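Local coordinates for major capsid protein (Paramecium bursaria Chlorella virus 1, PDB 5TIP) that self-assembles as trimers into the icosahedral pseudo T=169 capsid of a large DNA virus and carries N-linked glycans, at residues A[37-43]-A[203-209]; A[259-265]-A[349-355]; A[311-317]-A[377-383]. All blocks are in the same frame, centred on the assembly; numbering follows the deposited sequence.

Interaction 1. Residues A[37-43]-A[203-209]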
loop_
_atom_site.group_PDB
_atom_site.type_symbol
_atom_site.label_atom_id
_atom_site.label_comp_id
_atom_site.label_asym_id
_atom_site.label_seq_id
_atom_site.Cartn_x
_atom_site.Cartn_y
_atom_site.Cartn_z
ATOM N N ALA A 37 18.620 -16.517 -15.000
ATOM C CA ALA A 37 17.702 -17.490 -14.428
ATOM C C ALA A 37 17.916 -17.535 -12.923
ATOM O O ALA A 37 19.029 -17.318 -12.435
ATOM C CB ALA A 37 17.896 -18.882 -15.037
ATOM N N ILE A 38 16.841 -17.817 -12.191
ATOM C CA ILE A 38 16.850 -17.821 -10.733
ATOM C C ILE A 38 16.566 -19.233 -10.242
ATOM O O ILE A 38 15.775 -19.965 -10.849
ATOM C CB ILE A 38 15.818 -16.829 -10.155
ATOM C CG1 ILE A 38 15.906 -15.483 -10.873
ATOM C CG2 ILE A 38 16.035 -16.636 -8.660
ATOM C CD1 ILE A 38 14.805 -14.523 -10.485
ATOM N N GLU A 39 17.210 -19.614 -9.141
ATOM C CA GLU A 39 16.962 -20.907 -8.516
ATOM C C GLU A 39 17.257 -20.826 -7.028
ATOM O O GLU A 39 18.334 -20.369 -6.630
ATOM C CB GLU A 39 17.816 -22.010 -9.146
ATOM C CG GLU A 39 17.567 -23.375 -8.525
ATOM C CD GLU A 39 18.478 -24.451 -9.074
ATOM O OE1 GLU A 39 19.329 -24.133 -9.930
ATOM O OE2 GLU A 39 18.346 -25.614 -8.639
ATOM N N SER A 40 16.304 -21.271 -6.213
ATOM C CA SER A 40 16.485 -21.349 -4.770
ATOM C C SER A 40 17.091 -22.707 -4.434
ATOM O O SER A 40 16.514 -23.747 -4.770
ATOM C CB SER A 40 15.154 -21.153 -4.046
ATOM O OG SER A 40 15.343 -21.072 -2.646
ATOM N N ILE A 41 18.252 -22.699 -3.783
ATOM C CA ILE A 41 19.021 -23.910 -3.527
ATOM C C ILE A 41 19.300 -24.004 -2.033
ATOM O O ILE A 41 19.723 -23.022 -1.413
ATOM C CB ILE A 41 20.333 -23.931 -4.334
ATOM C CG1 ILE A 41 20.025 -23.830 -5.831
ATOM C CG2 ILE A 41 21.132 -25.187 -4.028
ATOM C CD1 ILE A 41 21.242 -23.805 -6.717
ATOM N N GLN A 42 19.065 -25.182 -1.462
ATOM C CA GLN A 42 19.225 -25.382 -0.030
ATOM C C GLN A 42 20.699 -25.481 0.343
ATOM O O GLN A 42 21.523 -25.999 -0.417
ATOM C CB GLN A 42 18.487 -26.646 0.414
ATOM C CG GLN A 42 18.431 -26.841 1.918
ATOM C CD GLN A 42 17.682 -28.096 2.313
ATOM O OE1 GLN A 42 17.288 -28.892 1.461
ATOM N NE2 GLN A 42 17.481 -28.278 3.611
ATOM N N GLN A 43 21.023 -24.985 1.534
ATOM C CA GLN A 43 22.385 -24.957 2.040
ATOM C C GLN A 43 22.574 -26.009 3.124
ATOM O O GLN A 43 21.613 -26.524 3.703
ATOM C CB GLN A 43 22.738 -23.575 2.600
ATOM C CG GLN A 43 22.572 -22.436 1.614
ATOM C CD GLN A 43 23.507 -22.549 0.427
ATOM O OE1 GLN A 43 24.724 -22.642 0.587
ATOM N NE2 GLN A 43 22.943 -22.540 -0.773
ATOM N N VAL A 203 18.304 -23.563 5.453
ATOM C CA VAL A 203 18.685 -22.289 4.855
ATOM C C VAL A 203 18.601 -22.435 3.345
ATOM O O VAL A 203 19.145 -23.390 2.778
ATOM C CB VAL A 203 20.098 -21.857 5.289
ATOM C CG1 VAL A 203 20.453 -20.511 4.678
ATOM C CG2 VAL A 203 20.192 -21.802 6.805
ATOM N N TRP A 204 17.917 -21.495 2.698
ATOM C CA TRP A 204 17.732 -21.512 1.255
ATOM C C TRP A 204 18.241 -20.205 0.668
ATOM O O TRP A 204 17.913 -19.125 1.172
ATOM C CB TRP A 204 16.259 -21.729 0.900
ATOM C CG TRP A 204 15.756 -23.079 1.307
ATOM C CD1 TRP A 204 15.387 -23.473 2.562
ATOM C CD2 TRP A 204 15.577 -24.220 0.462
ATOM N NE1 TRP A 204 14.986 -24.785 2.547
ATOM C CE2 TRP A 204 15.092 -25.266 1.269
ATOM C CE3 TRP A 204 15.778 -24.457 -0.902
ATOM C CZ2 TRP A 204 14.806 -26.529 0.760
ATOM C CZ3 TRP A 204 15.494 -25.710 -1.405
ATOM C CH2 TRP A 204 15.013 -26.731 -0.577
ATOM N N VAL A 205 19.042 -20.305 -0.389
ATOM C CA VAL A 205 19.657 -19.153 -1.038
ATOM C C VAL A 205 19.215 -19.127 -2.495
ATOM O O VAL A 205 19.243 -20.158 -3.176
ATOM C CB VAL A 205 21.193 -19.195 -0.929
ATOM C CG1 VAL A 205 21.817 -18.042 -1.697
ATOM C CG2 VAL A 205 21.617 -19.152 0.528
ATOM N N ASP A 206 18.803 -17.952 -2.966
ATOM C CA ASP A 206 18.391 -17.768 -4.353
ATOM C C ASP A 206 19.603 -17.393 -5.197
ATOM O O ASP A 206 20.236 -16.360 -4.958
ATOM C CB ASP A 206 17.312 -16.690 -4.457
ATOM C CG ASP A 206 15.953 -17.177 -3.991
ATOM O OD1 ASP A 206 15.836 -17.589 -2.818
ATOM O OD2 ASP A 206 15.000 -17.139 -4.798
ATOM N N TYR A 207 19.921 -18.231 -6.178
ATOM C CA TYR A 207 21.070 -18.023 -7.044
ATOM C C TYR A 207 20.634 -17.448 -8.386
ATOM O O TYR A 207 19.545 -17.741 -8.885
ATOM C CB TYR A 207 21.831 -19.330 -7.275
ATOM C CG TYR A 207 22.550 -19.855 -6.054
ATOM C CD1 TYR A 207 21.876 -20.593 -5.091
ATOM C CD2 TYR A 207 23.905 -19.615 -5.863
ATOM C CE1 TYR A 207 22.528 -21.077 -3.973
ATOM C CE2 TYR A 207 24.567 -20.095 -4.747
ATOM C CZ TYR A 207 23.873 -20.825 -3.806
ATOM O OH TYR A 207 24.525 -21.305 -2.693
ATOM N N ILE A 208 21.501 -16.623 -8.964
ATOM C CA ILE A 208 21.297 -16.055 -10.291
ATOM C C ILE A 208 22.289 -16.706 -11.242
ATOM O O ILE A 208 23.500 -16.688 -10.994
ATOM C CB ILE A 208 21.463 -14.525 -10.290
ATOM C CG1 ILE A 208 20.560 -13.881 -9.235
ATOM C CG2 ILE A 208 21.168 -13.961 -11.671
ATOM C CD1 ILE A 208 19.084 -14.037 -9.518
ATOM N N PHE A 209 21.777 -17.286 -12.324
ATOM C CA PHE A 209 22.603 -17.876 -13.369
ATOM C C PHE A 209 22.654 -16.915 -14.550
ATOM O O PHE A 209 21.613 -16.572 -15.119
ATOM C CB PHE A 209 22.056 -19.241 -13.790
ATOM C CG PHE A 209 22.037 -20.251 -12.676
ATOM C CD1 PHE A 209 20.983 -20.297 -11.779
ATOM C CD2 PHE A 209 23.078 -21.150 -12.523
ATOM C CE1 PHE A 209 20.967 -21.220 -10.752
ATOM C CE2 PHE A 209 23.067 -22.077 -11.497
ATOM C CZ PHE A 209 22.010 -22.111 -10.612
HETATM O O HOH W 1 13.959 -19.486 -0.574
HETATM O O HOH W 2 19.595 -26.293 5.022
#
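Gln42 lies over one face of the Trp204 indole: its CB sits 3.4 Å from the centroid of the six-membered ring of Trp204 and only 4° off the normal, a CH-pi contact. With CG anti to the backbone N (chi1 -172°) and the chain extended, the Gln42 amide runs on across the ring and stacks on it, the two planes 15° apart. At the edge of the Tyr207 ring, near its plane, lie Glu39 O and Gln43 NE2, while Val205 CG1 sits over one face, toward the rim. The Phe209 ring has Ala37 O at its edge, in plane, and Glu39 OE1 approaching obliquely. Gln43 reaches Tyr207 by bending at chi2, and its NE2 donates to Tyr207 OH at 2.8 Å, with the hydroxyl tilted out of the amide plane. Ile41 CB packs 3.6 Å from Tyr207 CE1. On the face that carries Trp204 and Gln42, Ile38 CG1 and Ile208 CD1 meet at 3.7 Å.

Between these two layers of side chains runs an antiparallel ladder, from the Ala37-Phe209 pair to Gln43 N, which donates to Val203 O at 2.8 Å. Ser60 bonds Tyr207 OH and Gln43 OE1, satisfying these polar ends. Glu39 OE1 bonds Gly3 N of the third subunit, and Arg328 of the second makes a cation-pi contact with Trp204, so the same strands help form the trimer contact.

Interaction 2. Residues A[259-265]-A[349-355]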
loop_
_atom_site.group_PDB
_atom_site.type_symbol
_atom_site.label_atom_id
_atom_site.label_comp_id
_atom_site.label_asym_id
_atom_site.label_seq_id
_atom_site.Cartn_x
_atom_site.Cartn_y
_atom_site.Cartn_z
ATOM N N LYS A 259 21.953 7.016 7.332
ATOM C CA LYS A 259 20.671 7.409 6.754
ATOM C C LYS A 259 19.677 7.848 7.822
ATOM O O LYS A 259 18.986 8.857 7.650
ATOM C CB LYS A 259 20.082 6.254 5.945
ATOM C CG LYS A 259 21.050 5.604 4.983
ATOM C CD LYS A 259 20.414 4.403 4.306
ATOM C CE LYS A 259 19.193 4.812 3.501
ATOM N NZ LYS A 259 18.597 3.653 2.784
ATOM N N TYR A 260 19.580 7.100 8.917
ATOM C CA TYR A 260 18.587 7.389 9.941
ATOM C C TYR A 260 19.008 6.742 11.252
ATOM O O TYR A 260 19.873 5.864 11.286
ATOM C CB TYR A 260 17.194 6.900 9.518
ATOM C CG TYR A 260 17.123 5.418 9.207
ATOM C CD1 TYR A 260 16.898 4.484 10.211
ATOM C CD2 TYR A 260 17.278 4.955 7.907
ATOM C CE1 TYR A 260 16.832 3.132 9.929
ATOM C CE2 TYR A 260 17.213 3.603 7.615
ATOM C CZ TYR A 260 16.989 2.697 8.630
ATOM O OH TYR A 260 16.924 1.351 8.348
ATOM N N LEU A 261 18.386 7.203 12.332
ATOM C CA LEU A 261 18.486 6.574 13.640
ATOM C C LEU A 261 17.122 6.034 14.045
ATOM O O LEU A 261 16.100 6.702 13.863
ATOM C CB LEU A 261 18.986 7.560 14.699
ATOM C CG LEU A 261 20.353 8.209 14.483
ATOM C CD1 LEU A 261 20.700 9.101 15.664
ATOM C CD2 LEU A 261 21.423 7.154 14.276
ATOM N N ALA A 262 17.107 4.819 14.582
ATOM C CA ALA A 262 15.888 4.197 15.077
ATOM C C ALA A 262 16.152 3.620 16.458
ATOM O O ALA A 262 17.184 2.980 16.682
ATOM C CB ALA A 262 15.395 3.097 14.133
ATOM N N TRP A 263 15.225 3.849 17.386
ATOM C CA TRP A 263 15.429 3.371 18.745
ATOM C C TRP A 263 14.095 2.989 19.372
ATOM O O TRP A 263 13.025 3.364 18.888
ATOM C CB TRP A 263 16.172 4.409 19.600
ATOM C CG TRP A 263 15.410 5.668 19.901
ATOM C CD1 TRP A 263 14.712 5.950 21.038
ATOM C CD2 TRP A 263 15.284 6.821 19.057
ATOM N NE1 TRP A 263 14.157 7.205 20.955
ATOM C CE2 TRP A 263 14.494 7.760 19.749
ATOM C CE3 TRP A 263 15.759 7.148 17.784
ATOM C CZ2 TRP A 263 14.168 9.002 19.211
ATOM C CZ3 TRP A 263 15.435 8.382 17.252
ATOM C CH2 TRP A 263 14.646 9.292 17.964
ATOM N N ASN A 264 14.181 2.216 20.455
ATOM C CA ASN A 264 13.010 1.803 21.215
ATOM C C ASN A 264 13.413 1.573 22.665
ATOM O O ASN A 264 14.589 1.384 22.982
ATOM C CB ASN A 264 12.367 0.533 20.630
ATOM C CG ASN A 264 13.295 -0.674 20.668
ATOM O OD1 ASN A 264 13.621 -1.194 21.734
ATOM N ND2 ASN A 264 13.707 -1.137 19.494
ATOM N N PHE A 265 12.412 1.589 23.546
ATOM C CA PHE A 265 12.580 1.246 24.954
ATOM C C PHE A 265 11.856 -0.071 25.195
ATOM O O PHE A 265 10.624 -0.132 25.114
ATOM C CB PHE A 265 12.039 2.350 25.861
ATOM C CG PHE A 265 12.662 3.693 25.616
ATOM C CD1 PHE A 265 13.817 4.070 26.280
ATOM C CD2 PHE A 265 12.093 4.581 24.719
ATOM C CE1 PHE A 265 14.391 5.305 26.053
ATOM C CE2 PHE A 265 12.663 5.816 24.490
ATOM C CZ PHE A 265 13.812 6.177 25.158
ATOM N N GLY A 349 6.196 3.354 20.800
ATOM C CA GLY A 349 7.404 2.829 21.391
ATOM C C GLY A 349 8.564 2.660 20.438
ATOM O O GLY A 349 9.671 2.341 20.887
ATOM N N VAL A 350 8.350 2.863 19.141
ATOM C CA VAL A 350 9.407 2.815 18.139
ATOM C C VAL A 350 9.561 4.213 17.560
ATOM O O VAL A 350 8.574 4.832 17.147
ATOM C CB VAL A 350 9.099 1.790 17.034
ATOM C CG1 VAL A 350 10.247 1.723 16.041
ATOM C CG2 VAL A 350 8.834 0.423 17.637
ATOM N N TYR A 351 10.796 4.710 17.533
ATOM C CA TYR A 351 11.064 6.090 17.166
ATOM C C TYR A 351 12.088 6.144 16.043
ATOM O O TYR A 351 12.921 5.247 15.893
ATOM C CB TYR A 351 11.556 6.895 18.371
ATOM C CG TYR A 351 10.664 6.762 19.585
ATOM C CD1 TYR A 351 9.574 7.604 19.763
ATOM C CD2 TYR A 351 10.904 5.789 20.546
ATOM C CE1 TYR A 351 8.754 7.483 20.867
ATOM C CE2 TYR A 351 10.088 5.661 21.651
ATOM C CZ TYR A 351 9.015 6.511 21.806
ATOM O OH TYR A 351 8.200 6.390 22.906
ATOM N N LEU A 352 12.016 7.216 15.258
ATOM C CA LEU A 352 12.853 7.385 14.082
ATOM C C LEU A 352 13.257 8.843 13.938
ATOM O O LEU A 352 12.451 9.746 14.181
ATOM C CB LEU A 352 12.115 6.929 12.814
ATOM C CG LEU A 352 12.737 7.269 11.457
ATOM C CD1 LEU A 352 13.889 6.328 11.135
ATOM C CD2 LEU A 352 11.686 7.242 10.358
ATOM N N TYR A 353 14.508 9.068 13.550
ATOM C CA TYR A 353 14.944 10.355 13.027
ATOM C C TYR A 353 15.741 10.101 11.761
ATOM O O TYR A 353 16.778 9.432 11.801
ATOM C CB TYR A 353 15.781 11.143 14.036
ATOM C CG TYR A 353 16.128 12.522 13.522
ATOM C CD1 TYR A 353 15.184 13.540 13.524
ATOM C CD2 TYR A 353 17.390 12.800 13.010
ATOM C CE1 TYR A 353 15.487 14.797 13.043
ATOM C CE2 TYR A 353 17.704 14.057 12.528
ATOM C CZ TYR A 353 16.749 15.051 12.548
ATOM O OH TYR A 353 17.053 16.305 12.070
ATOM N N SER A 354 15.261 10.634 10.644
ATOM C CA SER A 354 15.849 10.371 9.340
ATOM C C SER A 354 16.707 11.547 8.900
ATOM O O SER A 354 16.269 12.702 8.958
ATOM C CB SER A 354 14.757 10.100 8.303
ATOM O OG SER A 354 15.318 9.885 7.021
ATOM N N PHE A 355 17.931 11.250 8.471
ATOM C CA PHE A 355 18.752 12.226 7.771
ATOM C C PHE A 355 18.521 12.189 6.270
ATOM O O PHE A 355 19.069 13.030 5.551
ATOM C CB PHE A 355 20.239 11.980 8.056
ATOM C CG PHE A 355 20.568 11.877 9.516
ATOM C CD1 PHE A 355 20.629 13.008 10.311
ATOM C CD2 PHE A 355 20.826 10.644 10.090
ATOM C CE1 PHE A 355 20.931 12.908 11.653
ATOM C CE2 PHE A 355 21.130 10.538 11.428
ATOM C CZ PHE A 355 21.183 11.670 12.212
HETATM O O HOH W 3 9.782 2.358 23.555
#
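Trp263 and Tyr351 make the main aromatic contact between the strands. Tyr351 CB lies over one face of the indole, 3.6 Å from the centroid of the six-membered ring of Trp263 and 23° off its normal. The rings themselves barely overlap: the Trp263 five-membered ring and the Tyr351 ring are near parallel, with planes at 21°, but slid apart to a centroid separation of 5.0 Å. Trp263 chi1 of 68° places CG between the backbone N and the carbonyl carbon, and this swings the indole across the strand boundary onto its neighbour. Farther along, Tyr351 CE2 meets the edge of the Phe265 ring, 3.8 Å from Phe265 CD2.

Apolar contacts of aliphatic groups with rings occupy the other end. Leu261 CG approaches Phe355 CE2 at 3.9 Å, and on the opposite face of the sheet Leu352 CD1 comes within 3.6 Å of Tyr260 CD1.

The backbone bonds follow antiparallel register. Leu261 and Tyr353 exchange two of them, as do Trp263 and Tyr351, and Phe355 N adds a more bent one to Lys259 O at 2.7 Å. Beyond the ladder, a water accepts from Phe265 N and lies 2.7 Å from Gly349 O, to which it probably donates, bridging where direct pairing has ceased.

Strand 257-266 is flanked on its other side by strand 412-426, through backbone bonds from Ala262 to Tyr416 and Asn264 to Asn414. Helix 109-119 covers the face bearing Tyr260, Ala262 and Asn264. The Leu261, Trp263 and Phe265 face packs against strand 312-319, while Phe333 of helix 330-341 meets the Trp263 ring.

Interaction 3. Residues A[311-317]-A[377-383]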
loop_
_atom_site.group_PDB
_atom_site.type_symbol
_atom_site.label_atom_id
_atom_site.label_comp_id
_atom_site.label_asym_id
_atom_site.label_seq_id
_atom_site.Cartn_x
_atom_site.Cartn_y
_atom_site.Cartn_z
ATOM N N VAL A 311 6.872 5.626 26.671
ATOM C CA VAL A 311 7.546 6.147 27.858
ATOM C C VAL A 311 8.260 7.463 27.569
ATOM O O VAL A 311 8.433 8.297 28.466
ATOM C CB VAL A 311 8.518 5.096 28.427
ATOM C CG1 VAL A 311 9.696 4.868 27.490
ATOM C CG2 VAL A 311 8.979 5.481 29.827
ATOM N N LEU A 312 8.677 7.669 26.321
ATOM C CA LEU A 312 9.479 8.838 25.977
ATOM C C LEU A 312 8.596 10.077 25.879
ATOM O O LEU A 312 7.609 10.089 25.138
ATOM C CB LEU A 312 10.225 8.607 24.664
ATOM C CG LEU A 312 11.185 9.728 24.254
ATOM C CD1 LEU A 312 12.257 9.955 25.314
ATOM C CD2 LEU A 312 11.820 9.446 22.898
ATOM N N ASP A 313 8.948 11.115 26.637
ATOM C CA ASP A 313 8.212 12.374 26.594
ATOM C C ASP A 313 8.744 13.314 25.518
ATOM O O ASP A 313 7.970 13.831 24.708
ATOM C CB ASP A 313 8.258 13.074 27.955
ATOM C CG ASP A 313 7.571 14.424 27.934
ATOM O OD1 ASP A 313 6.423 14.496 27.448
ATOM O OD2 ASP A 313 8.176 15.412 28.397
ATOM N N SER A 314 10.053 13.555 25.505
ATOM C CA SER A 314 10.654 14.433 24.513
ATOM C C SER A 314 12.072 13.963 24.231
ATOM O O SER A 314 12.652 13.189 24.996
ATOM C CB SER A 314 10.649 15.894 24.979
ATOM O OG SER A 314 11.426 16.062 26.152
ATOM N N ALA A 315 12.628 14.440 23.119
ATOM C CA ALA A 315 13.972 14.034 22.738
ATOM C C ALA A 315 14.572 15.050 21.779
ATOM O O ALA A 315 13.855 15.748 21.059
ATOM C CB ALA A 315 13.976 12.641 22.096
ATOM N N LYS A 316 15.901 15.115 21.784
ATOM C CA LYS A 316 16.654 15.907 20.823
ATOM C C LYS A 316 18.044 15.302 20.709
ATOM O O LYS A 316 18.496 14.571 21.592
ATOM C CB LYS A 316 16.742 17.382 21.231
ATOM C CG LYS A 316 17.667 17.645 22.413
ATOM C CD LYS A 316 17.792 19.132 22.709
ATOM C CE LYS A 316 18.615 19.379 23.965
ATOM N NZ LYS A 316 18.678 20.826 24.309
ATOM N N ILE A 317 18.714 15.616 19.607
ATOM C CA ILE A 317 20.069 15.148 19.350
ATOM C C ILE A 317 21.009 16.338 19.436
ATOM O O ILE A 317 20.713 17.416 18.906
ATOM C CB ILE A 317 20.183 14.454 17.979
ATOM C CG1 ILE A 317 19.244 13.250 17.912
ATOM C CG2 ILE A 317 21.616 14.024 17.714
ATOM C CD1 ILE A 317 19.221 12.577 16.560
ATOM N N THR A 377 25.035 13.042 20.788
ATOM C CA THR A 377 24.334 12.656 22.001
ATOM C C THR A 377 22.831 12.701 21.776
ATOM O O THR A 377 22.313 13.634 21.155
ATOM C CB THR A 377 24.718 13.577 23.169
ATOM O OG1 THR A 377 26.136 13.523 23.374
ATOM C CG2 THR A 377 24.012 13.153 24.445
ATOM N N LEU A 378 22.138 11.687 22.283
ATOM C CA LEU A 378 20.681 11.639 22.269
ATOM C C LEU A 378 20.176 12.037 23.651
ATOM O O LEU A 378 20.300 11.268 24.610
ATOM C CB LEU A 378 20.188 10.246 21.883
ATOM C CG LEU A 378 18.672 10.044 21.887
ATOM C CD1 LEU A 378 18.002 10.911 20.833
ATOM C CD2 LEU A 378 18.323 8.577 21.686
ATOM N N SER A 379 19.619 13.240 23.755
ATOM C CA SER A 379 19.098 13.746 25.018
ATOM C C SER A 379 17.641 13.322 25.156
ATOM O O SER A 379 16.805 13.675 24.317
ATOM C CB SER A 379 19.232 15.266 25.089
ATOM O OG SER A 379 18.790 15.761 26.340
ATOM N N LEU A 380 17.337 12.582 26.218
ATOM C CA LEU A 380 16.018 12.003 26.420
ATOM C C LEU A 380 15.369 12.583 27.668
ATOM O O LEU A 380 16.050 12.980 28.617
ATOM C CB LEU A 380 16.096 10.478 26.551
ATOM C CG LEU A 380 16.664 9.701 25.364
ATOM C CD1 LEU A 380 16.759 8.225 25.702
ATOM C CD2 LEU A 380 15.804 9.916 24.131
ATOM N N THR A 381 14.039 12.634 27.648
ATOM C CA THR A 381 13.246 12.996 28.815
ATOM C C THR A 381 12.031 12.086 28.856
ATOM O O THR A 381 11.294 11.989 27.871
ATOM C CB THR A 381 12.812 14.467 28.774
ATOM O OG1 THR A 381 13.970 15.310 28.799
ATOM C CG2 THR A 381 11.927 14.797 29.970
ATOM N N TYR A 382 11.828 11.422 29.987
ATOM C CA TYR A 382 10.775 10.427 30.124
ATOM C C TYR A 382 9.535 11.035 30.763
ATOM O O TYR A 382 9.597 12.035 31.481
ATOM C CB TYR A 382 11.262 9.237 30.955
ATOM C CG TYR A 382 12.501 8.583 30.396
ATOM C CD1 TYR A 382 12.427 7.737 29.300
ATOM C CD2 TYR A 382 13.748 8.821 30.956
ATOM C CE1 TYR A 382 13.557 7.141 28.783
ATOM C CE2 TYR A 382 14.884 8.229 30.444
ATOM C CZ TYR A 382 14.783 7.391 29.357
ATOM O OH TYR A 382 15.910 6.796 28.838
ATOM N N LYS A 383 8.395 10.412 30.481
ATOM C CA LYS A 383 7.157 10.794 31.134
ATOM C C LYS A 383 7.178 10.366 32.597
ATOM O O LYS A 383 7.990 9.538 33.021
ATOM C CB LYS A 383 5.958 10.167 30.423
ATOM C CG LYS A 383 5.851 10.515 28.950
ATOM C CD LYS A 383 4.678 9.791 28.313
ATOM C CE LYS A 383 4.601 10.060 26.820
ATOM N NZ LYS A 383 3.498 9.284 26.188
HETATM O O HOH W 4 14.450 16.439 25.956
#
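Leu312 CG stands anti to the backbone N (chi1 -176°), which turns a side chain that leaves its strand heading away from the partner back toward it, bringing CD1 to 3.7 Å from Leu380 CD2. Ser314 takes chi1 of 63°, with OG between the backbone N and the carbonyl carbon, and the hydroxyl comes alongside Thr381 at 3.4 Å from its CB. One water joins the two hydroxyls, at 3.1 Å from both Ser314 OG and Thr381 OG1.

The backbone between these side chains carries a classic beta bulge. Asp313 and Ser314 both face Thr381, whose carbonyl O is gripped by two donors: Asp313 N at 2.8 Å and Ser314 N at 3.1 Å. The Asp313 bond is the more bent of the two, 142° at the hydrogen. The register shifts by one residue here, then runs regularly through the pairs Ala315-Leu380, Lys316-Ser379 and Ile317-Leu378. At the far side of the bulge, Lys383 N donates to Val311 O in a nearly straight bond, and the Lys383 chain extends past Asp313 toward its salt bridge with Glu307.

Strand 322-329 pairs with 312-319 on the side away from 376-387, which also pairs with strand 247-251 (Leu378 bonds Ile250). Leu312 and Leu380 face Phe265 of strand 257-266, so their side of the sheet packs onto a second sheet, while Lys316 on the reverse side forms a salt bridge with Asp323.

Overall arrangement
Interactions 2 and 3 lie 12 Å apart between centres, and side chains join their two sheets: Phe265 CE1 meets Tyr382 CE1 at 3.4 Å, and Tyr351 OH lies 3.5 Å from Leu312 CB. This face-to-face packing is consistent with the jelly-roll build of this capsid family. Their segments also alternate along the chain. Interaction 1 lies in the N-terminal half, its centre 33 Å from interaction 2 and 45 Å from interaction 3. Across the trimer the halves nevertheless meet: Tyr353 packs on Ile38 of the third subunit. The side chains of Phe355 and Ile317 are about 4 and 6 Å from a bound mercury ion; none of the three contacts contributes to the glycan pockets.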